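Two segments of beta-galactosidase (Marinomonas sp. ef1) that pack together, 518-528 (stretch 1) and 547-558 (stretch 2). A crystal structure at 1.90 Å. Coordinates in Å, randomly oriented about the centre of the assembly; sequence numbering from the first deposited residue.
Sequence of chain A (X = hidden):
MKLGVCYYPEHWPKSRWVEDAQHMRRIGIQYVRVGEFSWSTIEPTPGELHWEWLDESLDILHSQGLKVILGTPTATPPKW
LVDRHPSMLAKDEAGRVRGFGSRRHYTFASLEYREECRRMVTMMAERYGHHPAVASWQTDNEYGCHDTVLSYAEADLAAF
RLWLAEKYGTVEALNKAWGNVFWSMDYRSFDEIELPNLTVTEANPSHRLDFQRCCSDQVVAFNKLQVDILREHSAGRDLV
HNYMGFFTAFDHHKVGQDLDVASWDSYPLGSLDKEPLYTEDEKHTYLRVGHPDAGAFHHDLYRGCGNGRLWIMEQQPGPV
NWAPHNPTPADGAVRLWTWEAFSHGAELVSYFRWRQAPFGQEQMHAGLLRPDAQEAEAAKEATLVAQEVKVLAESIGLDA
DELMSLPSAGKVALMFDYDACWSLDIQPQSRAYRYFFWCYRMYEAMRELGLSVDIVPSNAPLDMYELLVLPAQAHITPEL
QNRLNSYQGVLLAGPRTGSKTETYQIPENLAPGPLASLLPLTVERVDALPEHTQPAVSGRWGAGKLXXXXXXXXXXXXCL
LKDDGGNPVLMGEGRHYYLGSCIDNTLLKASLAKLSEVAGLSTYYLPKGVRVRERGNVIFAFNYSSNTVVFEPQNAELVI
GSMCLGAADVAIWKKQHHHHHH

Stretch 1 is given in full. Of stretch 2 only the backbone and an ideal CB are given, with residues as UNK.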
# COMPACT_ATOMS: atom_id res chain seq x y z
N LEU A 518 26.92 -32.76 26.71
CA LEU A 518 25.58 -32.66 27.32
C LEU A 518 24.46 -32.73 26.27
O LEU A 518 23.40 -33.32 26.50
CB LEU A 518 25.46 -31.32 28.07
CG LEU A 518 25.03 -31.26 29.54
CD1 LEU A 518 24.44 -29.89 29.83
CD2 LEU A 518 24.09 -32.38 29.98
N LEU A 519 24.69 -32.07 25.14
CA LEU A 519 23.72 -31.95 24.06
C LEU A 519 24.39 -32.38 22.76
O LEU A 519 24.99 -31.55 22.08
CB LEU A 519 23.22 -30.50 23.98
CG LEU A 519 22.09 -30.19 24.96
CD1 LEU A 519 22.00 -28.71 25.31
CD2 LEU A 519 20.77 -30.67 24.39
N PRO A 520 24.35 -33.69 22.44
CA PRO A 520 25.11 -34.16 21.27
C PRO A 520 24.54 -33.71 19.92
O PRO A 520 23.55 -34.25 19.43
CB PRO A 520 25.09 -35.69 21.43
CG PRO A 520 23.90 -35.98 22.28
CD PRO A 520 23.75 -34.80 23.20
N LEU A 521 25.19 -32.70 19.35
CA LEU A 521 24.87 -32.20 18.01
C LEU A 521 26.10 -31.53 17.42
O LEU A 521 27.05 -31.21 18.14
CB LEU A 521 23.70 -31.22 18.10
CG LEU A 521 23.94 -29.95 18.95
CD1 LEU A 521 24.15 -28.74 18.05
CD2 LEU A 521 22.77 -29.71 19.88
N THR A 522 26.07 -31.31 16.10
CA THR A 522 27.16 -30.65 15.40
C THR A 522 26.59 -29.54 14.52
O THR A 522 25.72 -29.80 13.69
CB THR A 522 27.94 -31.65 14.52
OG1 THR A 522 28.49 -32.67 15.35
CG2 THR A 522 29.08 -30.96 13.77
N VAL A 523 27.08 -28.31 14.70
CA VAL A 523 26.77 -27.22 13.78
C VAL A 523 27.73 -27.34 12.62
O VAL A 523 28.92 -27.03 12.73
CB VAL A 523 26.91 -25.82 14.43
CG1 VAL A 523 26.59 -24.71 13.42
CG2 VAL A 523 26.01 -25.72 15.66
N GLU A 524 27.21 -27.79 11.49
CA GLU A 524 28.03 -28.05 10.31
C GLU A 524 28.44 -26.75 9.63
O GLU A 524 29.57 -26.61 9.16
CB GLU A 524 27.27 -28.94 9.33
CG GLU A 524 26.90 -30.30 9.90
CD GLU A 524 26.08 -31.15 8.95
OE1 GLU A 524 25.28 -30.60 8.16
OE2 GLU A 524 26.23 -32.39 8.98
N ARG A 525 27.50 -25.81 9.56
CA ARG A 525 27.76 -24.47 9.02
C ARG A 525 26.60 -23.54 9.38
O ARG A 525 25.59 -24.00 9.91
CB ARG A 525 27.97 -24.50 7.50
CG ARG A 525 26.84 -25.10 6.68
CD ARG A 525 27.20 -25.08 5.20
NE ARG A 525 26.04 -25.37 4.35
CZ ARG A 525 26.04 -25.31 3.02
NH1 ARG A 525 27.11 -24.92 2.33
NH2 ARG A 525 24.92 -25.62 2.37
N VAL A 526 26.77 -22.24 9.10
CA VAL A 526 25.77 -21.22 9.43
C VAL A 526 25.24 -20.53 8.16
O VAL A 526 26.01 -20.10 7.31
CB VAL A 526 26.38 -20.12 10.34
CG1 VAL A 526 25.35 -19.03 10.65
CG2 VAL A 526 26.90 -20.72 11.64
N ASP A 527 23.92 -20.41 8.09
CA ASP A 527 23.20 -19.61 7.11
C ASP A 527 22.88 -18.28 7.82
O ASP A 527 21.99 -18.22 8.68
CB ASP A 527 21.94 -20.38 6.68
CG ASP A 527 21.07 -19.65 5.66
OD1 ASP A 527 21.60 -18.91 4.82
OD2 ASP A 527 19.84 -19.86 5.67
N ALA A 528 23.64 -17.23 7.49
CA ALA A 528 23.53 -15.93 8.15
C ALA A 528 22.73 -15.00 7.25
O ALA A 528 23.15 -14.70 6.13
CB ALA A 528 24.91 -15.38 8.45
N UNK A 547 14.67 -15.99 11.76
CA UNK A 547 15.34 -14.87 11.10
C UNK A 547 16.79 -14.74 11.56
O UNK A 547 17.15 -15.23 12.63
CB UNK A 547 14.59 -13.57 11.37
N UNK A 548 17.61 -14.13 10.71
CA UNK A 548 18.98 -13.66 11.04
C UNK A 548 20.07 -14.72 11.11
O UNK A 548 21.16 -14.53 10.55
CB UNK A 548 18.94 -12.94 12.39
N UNK A 549 19.79 -15.81 11.82
CA UNK A 549 20.77 -16.84 12.13
C UNK A 549 20.10 -18.22 12.05
O UNK A 549 19.09 -18.46 12.69
CB UNK A 549 21.38 -16.61 13.51
N UNK A 550 20.68 -19.10 11.24
CA UNK A 550 20.05 -20.35 10.82
C UNK A 550 21.13 -21.43 10.73
O UNK A 550 21.75 -21.62 9.69
CB UNK A 550 19.33 -20.18 9.48
N UNK A 551 21.36 -22.12 11.85
CA UNK A 551 22.41 -23.14 11.91
C UNK A 551 21.98 -24.42 11.22
O UNK A 551 20.85 -24.88 11.42
CB UNK A 551 22.79 -23.44 13.36
N UNK A 552 22.87 -24.98 10.40
CA UNK A 552 22.68 -26.27 9.76
C UNK A 552 23.28 -27.32 10.70
O UNK A 552 24.50 -27.34 10.91
CB UNK A 552 23.32 -26.31 8.37
N UNK A 553 22.43 -28.19 11.25
CA UNK A 553 22.80 -29.06 12.38
C UNK A 553 22.55 -30.53 12.06
O UNK A 553 21.57 -30.88 11.40
CB UNK A 553 22.02 -28.67 13.63
N UNK A 554 23.47 -31.38 12.52
CA UNK A 554 23.30 -32.83 12.51
C UNK A 554 23.19 -33.30 13.95
O UNK A 554 24.02 -32.95 14.79
CB UNK A 554 24.46 -33.53 11.79
N UNK A 555 22.14 -34.06 14.25
CA UNK A 555 21.91 -34.59 15.59
C UNK A 555 20.99 -35.81 15.54
O UNK A 555 20.22 -35.95 14.59
CB UNK A 555 21.31 -33.51 16.49
N UNK A 556 21.10 -36.67 16.55
CA UNK A 556 20.13 -37.74 16.77
C UNK A 556 19.11 -37.37 17.84
O UNK A 556 18.15 -38.10 18.06
CB UNK A 556 20.85 -39.03 17.16
N UNK A 557 19.28 -36.21 18.48
CA UNK A 557 18.32 -35.75 19.48
C UNK A 557 16.94 -35.55 18.84
O UNK A 557 16.85 -35.18 17.67
CB UNK A 557 18.80 -34.45 20.13
N UNK A 558 15.85 -35.78 19.61
CA UNK A 558 14.53 -35.46 19.06
C UNK A 558 14.40 -33.97 18.76
O UNK A 558 14.94 -33.15 19.51
CB UNK A 558 13.43 -35.89 20.03

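Stretch 2 runs antiparallel to the strand of stretch 1, so side chains alternate between two faces: one carries Val-523, Val-526 and Ala-528, the other Thr-522, Arg-525 and Asp-527.

Position 547 finds nothing of stretch 1 near its CB and accepts almost anything; it is Lys-547. At 548, phi is positive (77°) and CB points away, so glycine or asparagine would be easy guesses; the residue is His-548, bonded elsewhere in the structure.

Position 549 pairs with Ala-528, whose small side chain leaves room, and the Val-526 methyls lie within reach. A large apolar or aromatic group suits. Trp-549 lays its ring so that Val-526 CG1 sits over one face, 3.5 Å from Trp-549 CZ2.

Position 550 shares a face with the carboxylate of Asp-527, inviting a donor: histidine, lysine, arginine, asparagine or glutamine. His-550 meets it edge-on, ND1 donating to Asp-527 OD2 at 2.8 Å, while the backbone pair adds Asp-527 N to His-550 O at 3.0 Å.

At 551, CB faces valines, 4.0 Å from Val-523 CG1, so valine, isoleucine or leucine seems natural. The answer is Glu-551: its OE2 accepts from Trp-549 NE1 at 2.9 Å, and further partners lie elsewhere in the structure. The valines alone would not predict it.

Position 552 sits at the bulge, where the register shifts by one between Val-523 and Arg-525. Its CB lies 4.7 Å from Glu-524 OE1, and the Arg-525 guanidinium is on the same face. A carboxylate would suit the arginine and a lysine the glutamate; an amide can serve both. Gln-552 does so, donating from NE2 to Glu-524 OE1 and accepting at OE1 from Arg-525 NE, each at 2.8 Å.

Position 553 looks onto Leu-521 and Val-523, so a branched aliphatic fits. Ile-553 puts CG2 3.9 Å from Leu-521 CD1 and CG1 4.2 Å from Val-523 CG2.

At 554, CB is 3.5 Å from Glu-524 OE2; a basic or polar residue is reasonable. Lys-554 packs its CB there, but its amine leads away, so charge pairing is not realised.

At 555, CB is 3.8 Å from Pro-520 O, favouring a short donor, serine or threonine. Thr-555 OG1 donates to Pro-520 O at 2.8 Å and accepts from the backbone N of position 557 at 3.0 Å.

Position 556 is open to any polar residue; Glu-556 N donates to a water that also reaches Pro-520 O. At 557, CB points toward the apolar Leu-519, Pro-520 and Leu-521, calling for an aliphatic; Leu-557 CD1 is 3.9 Å from Leu-519 CD2. Position 558, out of reach, is Pro-558.

Stretch 2, residues 547-558: KHWHEQIKTELP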
# COMPACT_ATOMS: atom_id res chain seq x y z
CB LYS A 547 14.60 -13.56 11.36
CG LYS A 547 14.35 -13.23 12.82
CD LYS A 547 13.36 -12.07 12.95
CE LYS A 547 13.09 -11.71 14.41
NZ LYS A 547 12.30 -10.45 14.52
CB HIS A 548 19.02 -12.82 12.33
CG HIS A 548 18.03 -11.70 12.37
ND1 HIS A 548 17.51 -11.21 13.54
CD2 HIS A 548 17.45 -10.98 11.37
CE1 HIS A 548 16.66 -10.23 13.27
NE2 HIS A 548 16.61 -10.07 11.96
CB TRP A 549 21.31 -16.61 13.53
CG TRP A 549 22.54 -17.37 13.84
CD1 TRP A 549 22.64 -18.57 14.48
CD2 TRP A 549 23.88 -16.98 13.51
NE1 TRP A 549 23.95 -18.96 14.57
CE2 TRP A 549 24.73 -18.00 13.98
CE3 TRP A 549 24.43 -15.87 12.86
CZ2 TRP A 549 26.13 -17.95 13.84
CZ3 TRP A 549 25.81 -15.81 12.71
CH2 TRP A 549 26.65 -16.85 13.20
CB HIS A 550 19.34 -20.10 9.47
CG HIS A 550 18.62 -21.28 8.89
ND1 HIS A 550 18.52 -21.47 7.53
CD2 HIS A 550 17.94 -22.29 9.47
CE1 HIS A 550 17.82 -22.57 7.29
NE2 HIS A 550 17.45 -23.08 8.45
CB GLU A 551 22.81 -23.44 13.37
CG GLU A 551 23.60 -22.32 14.00
CD GLU A 551 23.74 -22.42 15.50
OE1 GLU A 551 23.31 -23.45 16.10
OE2 GLU A 551 24.29 -21.46 16.08
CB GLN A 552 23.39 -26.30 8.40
CG GLN A 552 23.26 -27.61 7.65
CD GLN A 552 24.05 -27.62 6.35
OE1 GLN A 552 23.85 -26.75 5.48
NE2 GLN A 552 24.92 -28.59 6.19
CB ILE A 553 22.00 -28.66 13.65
CG1 ILE A 553 22.44 -27.28 14.15
CG2 ILE A 553 22.17 -29.68 14.78
CD1 ILE A 553 21.52 -26.66 15.18
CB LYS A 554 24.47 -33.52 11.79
CG LYS A 554 24.32 -35.04 11.72
CD LYS A 554 25.17 -35.65 10.62
CE LYS A 554 24.95 -37.16 10.52
NZ LYS A 554 25.27 -37.67 9.15
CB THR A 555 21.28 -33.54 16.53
OG1 THR A 555 21.23 -34.04 17.87
CG2 THR A 555 19.87 -33.15 16.09
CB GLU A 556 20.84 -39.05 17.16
CG GLU A 556 21.78 -39.60 16.10
CD GLU A 556 21.08 -39.86 14.78
OE1 GLU A 556 21.69 -39.56 13.72
OE2 GLU A 556 19.93 -40.37 14.78
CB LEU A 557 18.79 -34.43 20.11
CG LEU A 557 20.00 -34.50 21.02
CD1 LEU A 557 20.52 -33.10 21.30
CD2 LEU A 557 19.68 -35.23 22.33
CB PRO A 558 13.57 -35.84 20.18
CG PRO A 558 14.34 -36.73 21.10
CD PRO A 558 15.76 -36.27 20.99
O HOH W 1 22.88 -36.84 18.91
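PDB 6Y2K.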